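Gluconate kinase (Lactobacillus acidophilus, PDB 3LL3) binds ATP and D-xylulose and, as a member of the FGGY carbohydrate kinase family, probably transfers phosphate from ATP to a sugar or sugar acid such as gluconate. Local coordinates at residues A73-S78 and L432-L437; D270-D275 and T288-G293; D322-A327 and M368-I373; A396-G401 and P420-K425. One frame throughout, in Å; residues are numbered along the deposited sequence.

Following the chain from the N terminus, the first segment met is on strand 70-78, in the sheet of the N-terminal domain. Contact 1 pairs this strand with helix 429-441, closing a loop of 353 residues that holds the other three contacts. Those three follow in series, and none crosses another. Contact 2 closes a short loop on the sheet of the C-terminal domain, contact 3 packs helix 317-325 on helix 365-388, and contact 4 pairs strands 396-400 and 421-424. Contacts 2 and 4 reach the same sheet, their centres about 21 Å apart. Helix 429-441 follows strand 421-424, leading the chain from contact 4 back to contact 1, whose centre is about 39 Å from that of contact 3.

Contact 1: A73-S78 and L432-L437; sequences AISWSS and LAAMFL
Ser75 lays its CB and OG over the carbonyl of Ala434, one strand residue against one turn of helix. The hydroxyl is the donor: OG lies 2.8 Å from Ala434 O, with a C=O...OG angle of 115°, and it approaches from above the carbonyl plane. OG stands anti to the backbone N (chi1 -170°), which carries it to the helix, and Leu437 CB flanks it at 4.1 Å. The methyl of Ala434 settles against the strand backbone, its CB 4.0 Å from Trp76 N. The serine and alanine side chains are small enough for their CA atoms to lie 5.3 Å apart. An alanine in place of Ser75 would probably leave the Ala434 carbonyl without its side-chain donor and open a small gap beside Leu437 CB. The strand runs between strands 4-11 and 232-238, and Leu242 of helix 239-245 touches both Ser77 and Leu437. Strand and helix axes approach to 7.1 Å, their directions 136° apart. A helix that follows a strand of the C-terminal domain thus packs on the sheet of the N-terminal one, an interdomain arrangement consistent with the actin-like ATPase fold of FGGY kinases.

Contact 2: D270-D275 and T288-G293; sequences DQPKID and THYLLG
Asp270 meets Thr288 where the chain, having left strand 263-269, folds back over one face of the antiparallel part of the C-terminal domain sheet. Its CA makes a CA-H...O contact with Thr288 O at 3.4 Å (152° at the hydrogen), while its own carbonyl O lies at the edge of the Tyr290 ring, near the ring plane. At Gln271 the backbone takes over: its carbonyl carbon sits over the ring face, 3.4 Å from Tyr290 CD1. Pro272 continues along the same face. Its N lies above the ring centre, and its CD makes a CH-pi contact 3.9 Å from the centroid of the Tyr290 ring, 18° off the normal. The CB of Tyr290 points toward the loop, and CG is anti to the carbonyl carbon (chi1 -59°); the OH is hydrogen-bonded to Lys287 O, which would limit how far the ring can shift. Lys273 then moves on to Leu292, two residues along the strand and on the same side of the sheet. The extended lysine chain crosses the leucine side chain at about a right angle, with Lys273 CD 4.2 Å from Leu292 CD1, and Leu292 CD2 rests 3.5 Å from Lys273 O.

Contact 3: D322-A327 and M368-I373; sequences DVAQTA and MARAVI
Arg370, Ala324 and Ala327 bury the most surface in this helix-to-helix contact, in which the C-terminal part of helix 317-325 lies on the N-terminal part of helix 365-388. Arg370 sends its CG anti to the backbone N, and a bend at chi3 (-99°) brings NE to the carbonyls of Ala324 and Ala327. NE gives a weak hydrogen bond to Ala324 O (3.4 Å, 140° at the hydrogen), and Ala327 O lies 3.1 Å from that same NE. Beyond the segments, NH1 forms a salt bridge with Glu374. An alanine at Arg370 would probably leave Glu374 without this charge partner and the Ala324 carbonyl without its weak side-chain donor. Ala324 is the close-packed point: its CB is 3.6 Å from Ile373 CD1 and 4.0 Å from Ala369 CB, and the CA atoms of Ala324 and Arg370 are only 4.4 Å apart. Ala327 adds a methyl contact, CB to Arg370 CB at 4.1 Å. The side chain of Ile373, about 7 Å from bound ATP, also touches Phe320 and Leu321; since Leu321 lines the ATP pocket, the packing lies just behind that pocket. Within 322-327 the Val323 carbonyl accepts twice, from Thr326 N and from Thr326 OG1, the latter on a lone pair in the carbonyl plane.

Contact 4: A396-G401 and P420-K425; sequences AINATG and PIVTMK
Ile397 and Val422 lead the backbone bonding of two parallel strands joined through helix 407-417 as a beta-alpha-beta unit. Ile397 N donates to Pro420 O at 3.0 Å, Val422 N to Ile397 O at 2.8 Å, and Ala399 N to Val422 O at 2.8 Å. All three are straight, with angles at the hydrogen of 163° to 174°. Near the end of the strands a water bridges Ala399 O (2.7 Å) and Met424 N (3.1 Å), accepting from the latter. Apolar contacts line both faces. On the one that helix 407-417 covers, Ile421 CD1 lies 3.7 Å from Ile397 CB, and Ile421 CG2 rests 3.9 Å from Ala399 CB. On the other face Val422 CG2 meets the Ala396 methyl, and the bend of selenomethionine Met424 at chi2 (-62°) brings SE near Asn398 CB. Farther along, Thr400 CG2 touches Met424 CG at 3.8 Å, while Thr400 OG1 is hydrogen-bonded to Asn258 of strand 254-259. The chemistry implies a register set by three straight backbone bonds, with a water bridge further along, in a strand that leads into Gly401, which touches the bound ATP.

Contact 1: A73-S78 and L432-L437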
loop_
_atom_site.group_PDB
_atom_site.type_symbol
_atom_site.label_atom_id
_atom_site.label_comp_id
_atom_site.label_asym_id
_atom_site.label_seq_id
_atom_site.Cartn_x
_atom_site.Cartn_y
_atom_site.Cartn_z
ATOM N N ALA A 73 8.118 12.776 -50.886
ATOM C CA ALA A 73 9.092 12.501 -49.848
ATOM C C ALA A 73 8.567 11.462 -48.869
ATOM O O ALA A 73 7.359 11.344 -48.674
ATOM C CB ALA A 73 9.461 13.786 -49.134
ATOM N N ILE A 74 9.481 10.689 -48.286
ATOM C CA ILE A 74 9.155 9.768 -47.209
ATOM C C ILE A 74 10.023 10.155 -46.009
ATOM O O ILE A 74 11.254 10.157 -46.101
ATOM C CB ILE A 74 9.434 8.320 -47.604
ATOM C CG1 ILE A 74 8.645 7.953 -48.861
ATOM C CG2 ILE A 74 9.092 7.362 -46.480
ATOM C CD1 ILE A 74 9.072 6.613 -49.443
ATOM N N SER A 75 9.376 10.501 -44.898
ATOM C CA SER A 75 10.080 10.953 -43.709
ATOM C C SER A 75 9.880 9.973 -42.550
ATOM O O SER A 75 8.927 9.178 -42.542
ATOM C CB SER A 75 9.602 12.357 -43.329
ATOM O OG SER A 75 10.422 12.918 -42.317
ATOM N N TRP A 76 10.765 10.051 -41.557
ATOM C CA TRP A 76 10.894 8.975 -40.579
ATOM C C TRP A 76 10.845 9.448 -39.137
ATOM O O TRP A 76 11.511 10.416 -38.770
ATOM C CB TRP A 76 12.188 8.185 -40.842
ATOM C CG TRP A 76 12.238 7.657 -42.226
ATOM C CD1 TRP A 76 12.718 8.300 -43.333
ATOM C CD2 TRP A 76 11.769 6.381 -42.672
ATOM N NE1 TRP A 76 12.575 7.496 -44.445
ATOM C CE2 TRP A 76 12.003 6.310 -44.060
ATOM C CE3 TRP A 76 11.185 5.283 -42.028
ATOM C CZ2 TRP A 76 11.664 5.191 -44.815
ATOM C CZ3 TRP A 76 10.848 4.174 -42.779
ATOM C CH2 TRP A 76 11.083 4.141 -44.162
ATOM N N SER A 77 10.016 8.771 -38.344
ATOM C CA SER A 77 10.024 8.869 -36.895
ATOM C C SER A 77 10.370 7.463 -36.401
ATOM O O SER A 77 9.934 6.472 -36.994
ATOM C CB SER A 77 8.654 9.297 -36.380
ATOM O OG SER A 77 8.613 9.240 -34.968
ATOM N N SER A 78 11.192 7.360 -35.364
ATOM C CA SER A 78 11.704 6.048 -34.975
ATOM C C SER A 78 11.888 5.889 -33.464
ATOM O O SER A 78 12.257 6.844 -32.781
ATOM C CB SER A 78 13.038 5.789 -35.692
ATOM O OG SER A 78 13.643 4.591 -35.240
ATOM N N LEU A 432 3.073 13.078 -38.019
ATOM C CA LEU A 432 2.728 14.444 -38.390
ATOM C C LEU A 432 3.991 15.301 -38.462
ATOM O O LEU A 432 4.207 16.031 -39.426
ATOM C CB LEU A 432 1.756 15.039 -37.367
ATOM C CG LEU A 432 1.252 16.463 -37.605
ATOM C CD1 LEU A 432 -0.077 16.701 -36.886
ATOM C CD2 LEU A 432 2.276 17.489 -37.171
ATOM N N ALA A 433 4.812 15.232 -37.419
ATOM C CA ALA A 433 6.027 16.036 -37.383
ATOM C C ALA A 433 7.069 15.522 -38.383
ATOM O O ALA A 433 7.839 16.304 -38.919
ATOM C CB ALA A 433 6.598 16.129 -35.971
ATOM N N ALA A 434 7.070 14.217 -38.647
ATOM C CA ALA A 434 7.917 13.674 -39.707
ATOM C C ALA A 434 7.499 14.262 -41.038
ATOM O O ALA A 434 8.347 14.673 -41.827
ATOM C CB ALA A 434 7.850 12.152 -39.760
HETATM N N MSE A 435 6.179 14.339 -41.249
HETATM C CA MSE A 435 5.630 14.932 -42.458
HETATM C C MSE A 435 6.068 16.387 -42.545
HETATM O O MSE A 435 6.446 16.872 -43.622
HETATM C CB MSE A 435 4.106 14.769 -42.478
HETATM C CG MSE A 435 3.353 15.488 -43.600
HETATM SE SE MSE A 435 2.981 17.382 -43.220
HETATM C CE MSE A 435 1.487 17.211 -41.929
ATOM N N PHE A 436 6.066 17.071 -41.404
ATOM C CA PHE A 436 6.479 18.476 -41.367
ATOM C C PHE A 436 7.974 18.679 -41.725
ATOM O O PHE A 436 8.334 19.629 -42.430
ATOM C CB PHE A 436 6.139 19.133 -40.019
ATOM C CG PHE A 436 6.532 20.583 -39.944
ATOM C CD1 PHE A 436 5.718 21.560 -40.479
ATOM C CD2 PHE A 436 7.719 20.964 -39.346
ATOM C CE1 PHE A 436 6.071 22.889 -40.426
ATOM C CE2 PHE A 436 8.083 22.290 -39.291
ATOM C CZ PHE A 436 7.252 23.255 -39.838
ATOM N N LEU A 437 8.843 17.805 -41.239
ATOM C CA LEU A 437 10.255 17.875 -41.634
ATOM C C LEU A 437 10.374 17.777 -43.157
ATOM O O LEU A 437 11.172 18.476 -43.786
ATOM C CB LEU A 437 11.056 16.749 -40.997
ATOM C CG LEU A 437 11.155 16.660 -39.470
ATOM C CD1 LEU A 437 11.979 15.437 -39.099
ATOM C CD2 LEU A 437 11.775 17.902 -38.863
#

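Contact 2: D270-D275 and T288-G293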
loop_
_atom_site.group_PDB
_atom_site.type_symbol
_atom_site.label_atom_id
_atom_site.label_comp_id
_atom_site.label_asym_id
_atom_site.label_seq_id
_atom_site.Cartn_x
_atom_site.Cartn_y
_atom_site.Cartn_z
ATOM N N ASP A 270 16.635 25.985 -24.856
ATOM C CA ASP A 270 17.596 26.531 -25.833
ATOM C C ASP A 270 19.065 26.230 -25.543
ATOM O O ASP A 270 19.947 26.650 -26.291
ATOM C CB ASP A 270 17.402 28.032 -26.063
ATOM C CG ASP A 270 17.498 28.844 -24.788
ATOM O OD1 ASP A 270 17.972 28.329 -23.754
ATOM O OD2 ASP A 270 17.086 30.020 -24.821
ATOM N N GLN A 271 19.332 25.510 -24.466
ATOM C CA GLN A 271 20.700 25.117 -24.171
ATOM C C GLN A 271 20.755 23.777 -23.441
ATOM O O GLN A 271 19.746 23.328 -22.886
ATOM C CB GLN A 271 21.422 26.231 -23.392
ATOM C CG GLN A 271 20.797 26.615 -22.065
ATOM C CD GLN A 271 21.348 27.932 -21.519
ATOM O OE1 GLN A 271 22.031 28.672 -22.235
ATOM N NE2 GLN A 271 21.047 28.231 -20.252
ATOM N N PRO A 272 21.934 23.123 -23.448
ATOM C CA PRO A 272 22.023 21.876 -22.689
ATOM C C PRO A 272 21.668 22.202 -21.258
ATOM O O PRO A 272 22.001 23.274 -20.753
ATOM C CB PRO A 272 23.504 21.493 -22.769
ATOM C CG PRO A 272 24.071 22.277 -23.899
ATOM C CD PRO A 272 23.215 23.515 -24.057
ATOM N N LYS A 273 20.953 21.307 -20.608
ATOM C CA LYS A 273 20.682 21.511 -19.219
ATOM C C LYS A 273 20.547 20.129 -18.668
ATOM O O LYS A 273 19.783 19.313 -19.181
ATOM C CB LYS A 273 19.406 22.327 -19.005
ATOM C CG LYS A 273 19.023 22.421 -17.524
ATOM C CD LYS A 273 17.601 22.975 -17.311
ATOM C CE LYS A 273 17.233 22.904 -15.823
ATOM N NZ LYS A 273 15.826 23.323 -15.545
ATOM N N ILE A 274 21.341 19.839 -17.658
ATOM C CA ILE A 274 21.302 18.524 -17.085
ATOM C C ILE A 274 20.944 18.660 -15.644
ATOM O O ILE A 274 21.109 19.722 -15.038
ATOM C CB ILE A 274 22.647 17.793 -17.246
ATOM C CG1 ILE A 274 23.789 18.658 -16.715
ATOM C CG2 ILE A 274 22.874 17.439 -18.698
ATOM C CD1 ILE A 274 25.097 17.908 -16.597
ATOM N N ASP A 275 20.429 17.575 -15.099
ATOM C CA ASP A 275 19.966 17.562 -13.740
ATOM C C ASP A 275 21.058 17.023 -12.817
ATOM O O ASP A 275 21.613 15.952 -13.067
ATOM C CB ASP A 275 18.745 16.675 -13.644
ATOM C CG ASP A 275 18.180 16.643 -12.266
ATOM O OD1 ASP A 275 18.009 17.718 -11.670
ATOM O OD2 ASP A 275 17.933 15.537 -11.764
ATOM N N THR A 288 20.596 24.864 -30.821
ATOM C CA THR A 288 19.773 25.746 -29.999
ATOM C C THR A 288 18.449 25.123 -29.547
ATOM O O THR A 288 17.538 25.840 -29.140
ATOM C CB THR A 288 19.480 27.069 -30.742
ATOM O OG1 THR A 288 18.671 26.800 -31.897
ATOM C CG2 THR A 288 20.795 27.738 -31.178
ATOM N N HIS A 289 18.344 23.797 -29.635
ATOM C CA HIS A 289 17.155 23.075 -29.184
ATOM C C HIS A 289 17.574 21.752 -28.530
ATOM O O HIS A 289 18.228 20.922 -29.166
ATOM C CB HIS A 289 16.178 22.807 -30.346
ATOM C CG HIS A 289 15.664 24.048 -31.007
ATOM N ND1 HIS A 289 16.393 24.746 -31.947
ATOM C CD2 HIS A 289 14.494 24.716 -30.867
ATOM C CE1 HIS A 289 15.693 25.791 -32.357
ATOM N NE2 HIS A 289 14.539 25.799 -31.712
ATOM N N TYR A 290 17.184 21.578 -27.267
ATOM C CA TYR A 290 17.518 20.404 -26.470
ATOM C C TYR A 290 16.253 19.813 -25.853
ATOM O O TYR A 290 15.481 20.518 -25.213
ATOM C CB TYR A 290 18.558 20.774 -25.387
ATOM C CG TYR A 290 19.806 21.316 -26.041
ATOM C CD1 TYR A 290 19.850 22.624 -26.514
ATOM C CD2 TYR A 290 20.908 20.499 -26.268
ATOM C CE1 TYR A 290 20.977 23.121 -27.151
ATOM C CE2 TYR A 290 22.039 20.988 -26.920
ATOM C CZ TYR A 290 22.067 22.298 -27.356
ATOM O OH TYR A 290 23.184 22.787 -28.002
ATOM N N LEU A 291 16.051 18.517 -26.059
ATOM C CA LEU A 291 14.860 17.845 -25.570
ATOM C C LEU A 291 15.097 17.306 -24.172
ATOM O O LEU A 291 15.943 16.418 -23.964
ATOM C CB LEU A 291 14.436 16.723 -26.526
ATOM C CG LEU A 291 13.132 15.993 -26.165
ATOM C CD1 LEU A 291 11.913 16.843 -26.528
ATOM C CD2 LEU A 291 13.085 14.657 -26.915
ATOM N N LEU A 292 14.387 17.875 -23.202
ATOM C CA LEU A 292 14.432 17.384 -21.839
ATOM C C LEU A 292 13.226 16.513 -21.590
ATOM O O LEU A 292 12.126 16.821 -22.039
ATOM C CB LEU A 292 14.439 18.536 -20.835
ATOM C CG LEU A 292 15.429 19.679 -21.079
ATOM C CD1 LEU A 292 15.298 20.718 -19.954
ATOM C CD2 LEU A 292 16.860 19.162 -21.180
ATOM N N GLY A 293 13.398 15.424 -20.858
ATOM C CA GLY A 293 12.213 14.671 -20.508
ATOM C C GLY A 293 12.407 13.509 -19.572
ATOM O O GLY A 293 13.542 13.149 -19.202
#

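Contact 3: D322-A327 and M368-I373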
loop_
_atom_site.group_PDB
_atom_site.type_symbol
_atom_site.label_atom_id
_atom_site.label_comp_id
_atom_site.label_asym_id
_atom_site.label_seq_id
_atom_site.Cartn_x
_atom_site.Cartn_y
_atom_site.Cartn_z
ATOM N N ASP A 322 -16.073 5.832 -13.796
ATOM C CA ASP A 322 -17.334 6.178 -13.136
ATOM C C ASP A 322 -17.219 5.936 -11.628
ATOM O O ASP A 322 -17.562 6.801 -10.818
ATOM C CB ASP A 322 -18.510 5.382 -13.719
ATOM C CG ASP A 322 -18.913 5.854 -15.110
ATOM O OD1 ASP A 322 -18.569 7.002 -15.490
ATOM O OD2 ASP A 322 -19.580 5.066 -15.822
ATOM N N VAL A 323 -16.716 4.768 -11.247
ATOM C CA VAL A 323 -16.602 4.459 -9.816
ATOM C C VAL A 323 -15.615 5.384 -9.115
ATOM O O VAL A 323 -15.895 5.905 -8.027
ATOM C CB VAL A 323 -16.200 3.008 -9.586
ATOM C CG1 VAL A 323 -16.038 2.740 -8.098
ATOM C CG2 VAL A 323 -17.243 2.074 -10.196
ATOM N N ALA A 324 -14.455 5.587 -9.740
ATOM C CA ALA A 324 -13.420 6.454 -9.175
ATOM C C ALA A 324 -13.968 7.847 -8.884
ATOM O O ALA A 324 -13.659 8.451 -7.857
ATOM C CB ALA A 324 -12.217 6.539 -10.111
ATOM N N GLN A 325 -14.793 8.349 -9.788
ATOM C CA GLN A 325 -15.358 9.685 -9.621
ATOM C C GLN A 325 -16.291 9.829 -8.423
ATOM O O GLN A 325 -16.517 10.948 -7.969
ATOM C CB GLN A 325 -16.047 10.152 -10.908
ATOM C CG GLN A 325 -15.069 10.356 -12.050
ATOM C CD GLN A 325 -15.742 10.761 -13.340
ATOM O OE1 GLN A 325 -15.762 9.998 -14.315
ATOM N NE2 GLN A 325 -16.301 11.965 -13.358
ATOM N N THR A 326 -16.817 8.725 -7.888
ATOM C CA THR A 326 -17.646 8.833 -6.687
ATOM C C THR A 326 -16.839 9.044 -5.406
ATOM O O THR A 326 -17.416 9.257 -4.347
ATOM C CB THR A 326 -18.616 7.650 -6.507
ATOM O OG1 THR A 326 -17.883 6.444 -6.283
ATOM C CG2 THR A 326 -19.502 7.483 -7.724
ATOM N N ALA A 327 -15.508 8.987 -5.483
ATOM C CA ALA A 327 -14.697 9.321 -4.309
ATOM C C ALA A 327 -14.320 10.793 -4.370
ATOM O O ALA A 327 -14.255 11.361 -5.453
ATOM C CB ALA A 327 -13.441 8.446 -4.252
HETATM N N MSE A 368 -9.986 3.540 -3.546
HETATM C CA MSE A 368 -8.830 2.834 -4.098
HETATM C C MSE A 368 -8.710 3.058 -5.584
HETATM O O MSE A 368 -7.611 3.269 -6.074
HETATM C CB MSE A 368 -8.854 1.348 -3.780
HETATM C CG MSE A 368 -8.806 1.125 -2.253
HETATM SE SE MSE A 368 -8.647 -0.745 -1.788
HETATM C CE MSE A 368 -6.749 -1.041 -2.238
ATOM N N ALA A 369 -9.847 3.031 -6.284
ATOM C CA ALA A 369 -9.880 3.266 -7.724
ATOM C C ALA A 369 -9.326 4.640 -8.033
ATOM O O ALA A 369 -8.483 4.793 -8.910
ATOM C CB ALA A 369 -11.314 3.146 -8.271
ATOM N N ARG A 370 -9.805 5.644 -7.307
ATOM C CA ARG A 370 -9.382 7.001 -7.580
ATOM C C ARG A 370 -7.925 7.231 -7.198
ATOM O O ARG A 370 -7.220 7.967 -7.877
ATOM C CB ARG A 370 -10.285 8.045 -6.911
ATOM C CG ARG A 370 -9.990 9.411 -7.478
ATOM C CD ARG A 370 -10.392 10.562 -6.608
ATOM N NE ARG A 370 -11.650 11.107 -7.036
ATOM C CZ ARG A 370 -11.823 12.294 -7.609
ATOM N NH1 ARG A 370 -10.817 13.126 -7.819
ATOM N NH2 ARG A 370 -13.035 12.645 -7.947
ATOM N N ALA A 371 -7.484 6.621 -6.103
ATOM C CA ALA A 371 -6.095 6.751 -5.680
ATOM C C ALA A 371 -5.161 6.252 -6.765
ATOM O O ALA A 371 -4.076 6.799 -6.933
ATOM C CB ALA A 371 -5.828 5.991 -4.357
ATOM N N VAL A 372 -5.565 5.204 -7.480
ATOM C CA VAL A 372 -4.736 4.672 -8.559
ATOM C C VAL A 372 -4.562 5.744 -9.638
ATOM O O VAL A 372 -3.443 6.044 -10.062
ATOM C CB VAL A 372 -5.340 3.400 -9.195
ATOM C CG1 VAL A 372 -4.630 3.075 -10.517
ATOM C CG2 VAL A 372 -5.284 2.205 -8.215
ATOM N N ILE A 373 -5.678 6.344 -10.050
ATOM C CA ILE A 373 -5.639 7.358 -11.103
ATOM C C ILE A 373 -4.835 8.561 -10.648
ATOM O O ILE A 373 -4.013 9.085 -11.399
ATOM C CB ILE A 373 -7.054 7.807 -11.527
ATOM C CG1 ILE A 373 -7.768 6.656 -12.229
ATOM C CG2 ILE A 373 -6.958 8.985 -12.501
ATOM C CD1 ILE A 373 -9.291 6.792 -12.264
#

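Contact 4: A396-G401 and P420-K425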
loop_
_atom_site.group_PDB
_atom_site.type_symbol
_atom_site.label_atom_id
_atom_site.label_comp_id
_atom_site.label_asym_id
_atom_site.label_seq_id
_atom_site.Cartn_x
_atom_site.Cartn_y
_atom_site.Cartn_z
ATOM N N ALA A 396 1.127 25.864 -20.618
ATOM C CA ALA A 396 0.198 24.841 -21.062
ATOM C C ALA A 396 0.937 23.520 -21.163
ATOM O O ALA A 396 2.148 23.493 -21.357
ATOM C CB ALA A 396 -0.429 25.202 -22.396
ATOM N N ILE A 397 0.186 22.441 -21.001
ATOM C CA ILE A 397 0.658 21.093 -21.232
ATOM C C ILE A 397 -0.121 20.591 -22.425
ATOM O O ILE A 397 -1.361 20.504 -22.368
ATOM C CB ILE A 397 0.324 20.141 -20.058
ATOM C CG1 ILE A 397 0.802 20.709 -18.716
ATOM C CG2 ILE A 397 0.906 18.762 -20.334
ATOM C CD1 ILE A 397 2.268 20.945 -18.631
ATOM N N ASN A 398 0.585 20.302 -23.516
ATOM C CA ASN A 398 -0.039 19.711 -24.690
ATOM C C ASN A 398 -0.098 18.200 -24.547
ATOM O O ASN A 398 0.937 17.533 -24.534
ATOM C CB ASN A 398 0.716 20.114 -25.958
ATOM C CG ASN A 398 0.813 21.620 -26.112
ATOM O OD1 ASN A 398 1.413 22.133 -27.055
ATOM N ND2 ASN A 398 0.222 22.335 -25.181
ATOM N N ALA A 399 -1.314 17.672 -24.459
ATOM C CA ALA A 399 -1.548 16.319 -23.970
ATOM C C ALA A 399 -2.171 15.375 -24.978
ATOM O O ALA A 399 -3.106 15.732 -25.696
ATOM C CB ALA A 399 -2.419 16.371 -22.713
ATOM N N THR A 400 -1.683 14.145 -24.980
ATOM C CA THR A 400 -2.178 13.113 -25.870
ATOM C C THR A 400 -2.114 11.774 -25.142
ATOM O O THR A 400 -1.517 11.683 -24.077
ATOM C CB THR A 400 -1.287 13.002 -27.129
ATOM O OG1 THR A 400 0.078 12.815 -26.738
ATOM C CG2 THR A 400 -1.380 14.273 -27.995
ATOM N N GLY A 401 -2.700 10.741 -25.733
ATOM C CA GLY A 401 -2.571 9.392 -25.223
ATOM C C GLY A 401 -3.860 8.811 -24.678
ATOM O O GLY A 401 -4.682 9.529 -24.148
ATOM N N PRO A 420 -2.976 24.827 -17.530
ATOM C CA PRO A 420 -4.013 24.342 -18.444
ATOM C C PRO A 420 -3.545 23.128 -19.251
ATOM O O PRO A 420 -2.373 23.047 -19.646
ATOM C CB PRO A 420 -4.259 25.541 -19.364
ATOM C CG PRO A 420 -3.762 26.728 -18.588
ATOM C CD PRO A 420 -2.594 26.220 -17.815
ATOM N N ILE A 421 -4.465 22.197 -19.482
ATOM C CA ILE A 421 -4.206 21.019 -20.292
ATOM C C ILE A 421 -4.837 21.247 -21.669
ATOM O O ILE A 421 -6.040 21.537 -21.773
ATOM C CB ILE A 421 -4.812 19.751 -19.631
ATOM C CG1 ILE A 421 -4.150 19.468 -18.268
ATOM C CG2 ILE A 421 -4.783 18.564 -20.594
ATOM C CD1 ILE A 421 -2.757 18.919 -18.367
ATOM N N VAL A 422 -4.020 21.159 -22.715
ATOM C CA VAL A 422 -4.495 21.312 -24.085
ATOM C C VAL A 422 -4.455 19.994 -24.832
ATOM O O VAL A 422 -3.382 19.425 -25.034
ATOM C CB VAL A 422 -3.645 22.330 -24.862
ATOM C CG1 VAL A 422 -4.193 22.507 -26.264
ATOM C CG2 VAL A 422 -3.579 23.644 -24.112
ATOM N N THR A 423 -5.617 19.506 -25.250
ATOM C CA THR A 423 -5.674 18.263 -26.000
ATOM C C THR A 423 -5.561 18.597 -27.478
ATOM O O THR A 423 -5.833 19.724 -27.883
ATOM C CB THR A 423 -6.957 17.467 -25.713
ATOM O OG1 THR A 423 -8.093 18.333 -25.848
ATOM C CG2 THR A 423 -6.921 16.917 -24.307
HETATM N N MSE A 424 -5.130 17.629 -28.275
HETATM C CA MSE A 424 -4.780 17.888 -29.670
HETATM C C MSE A 424 -5.723 17.153 -30.598
HETATM O O MSE A 424 -6.234 16.082 -30.264
HETATM C CB MSE A 424 -3.337 17.442 -29.959
HETATM C CG MSE A 424 -2.346 17.883 -28.896
HETATM SE SE MSE A 424 -2.216 19.846 -28.752
HETATM C CE MSE A 424 -1.694 20.196 -30.634
ATOM N N LYS A 425 -5.944 17.726 -31.771
ATOM C CA LYS A 425 -6.780 17.071 -32.771
ATOM C C LYS A 425 -6.123 15.786 -33.266
ATOM O O LYS A 425 -6.813 14.798 -33.523
ATOM C CB LYS A 425 -7.114 18.025 -33.926
ATOM C CG LYS A 425 -8.019 19.177 -33.485
ATOM C CD LYS A 425 -8.427 20.102 -34.636
ATOM C CE LYS A 425 -9.271 21.271 -34.104
ATOM N NZ LYS A 425 -9.398 22.396 -35.086
HETATM O O HOH W 1 -5.125 14.725 -27.147
#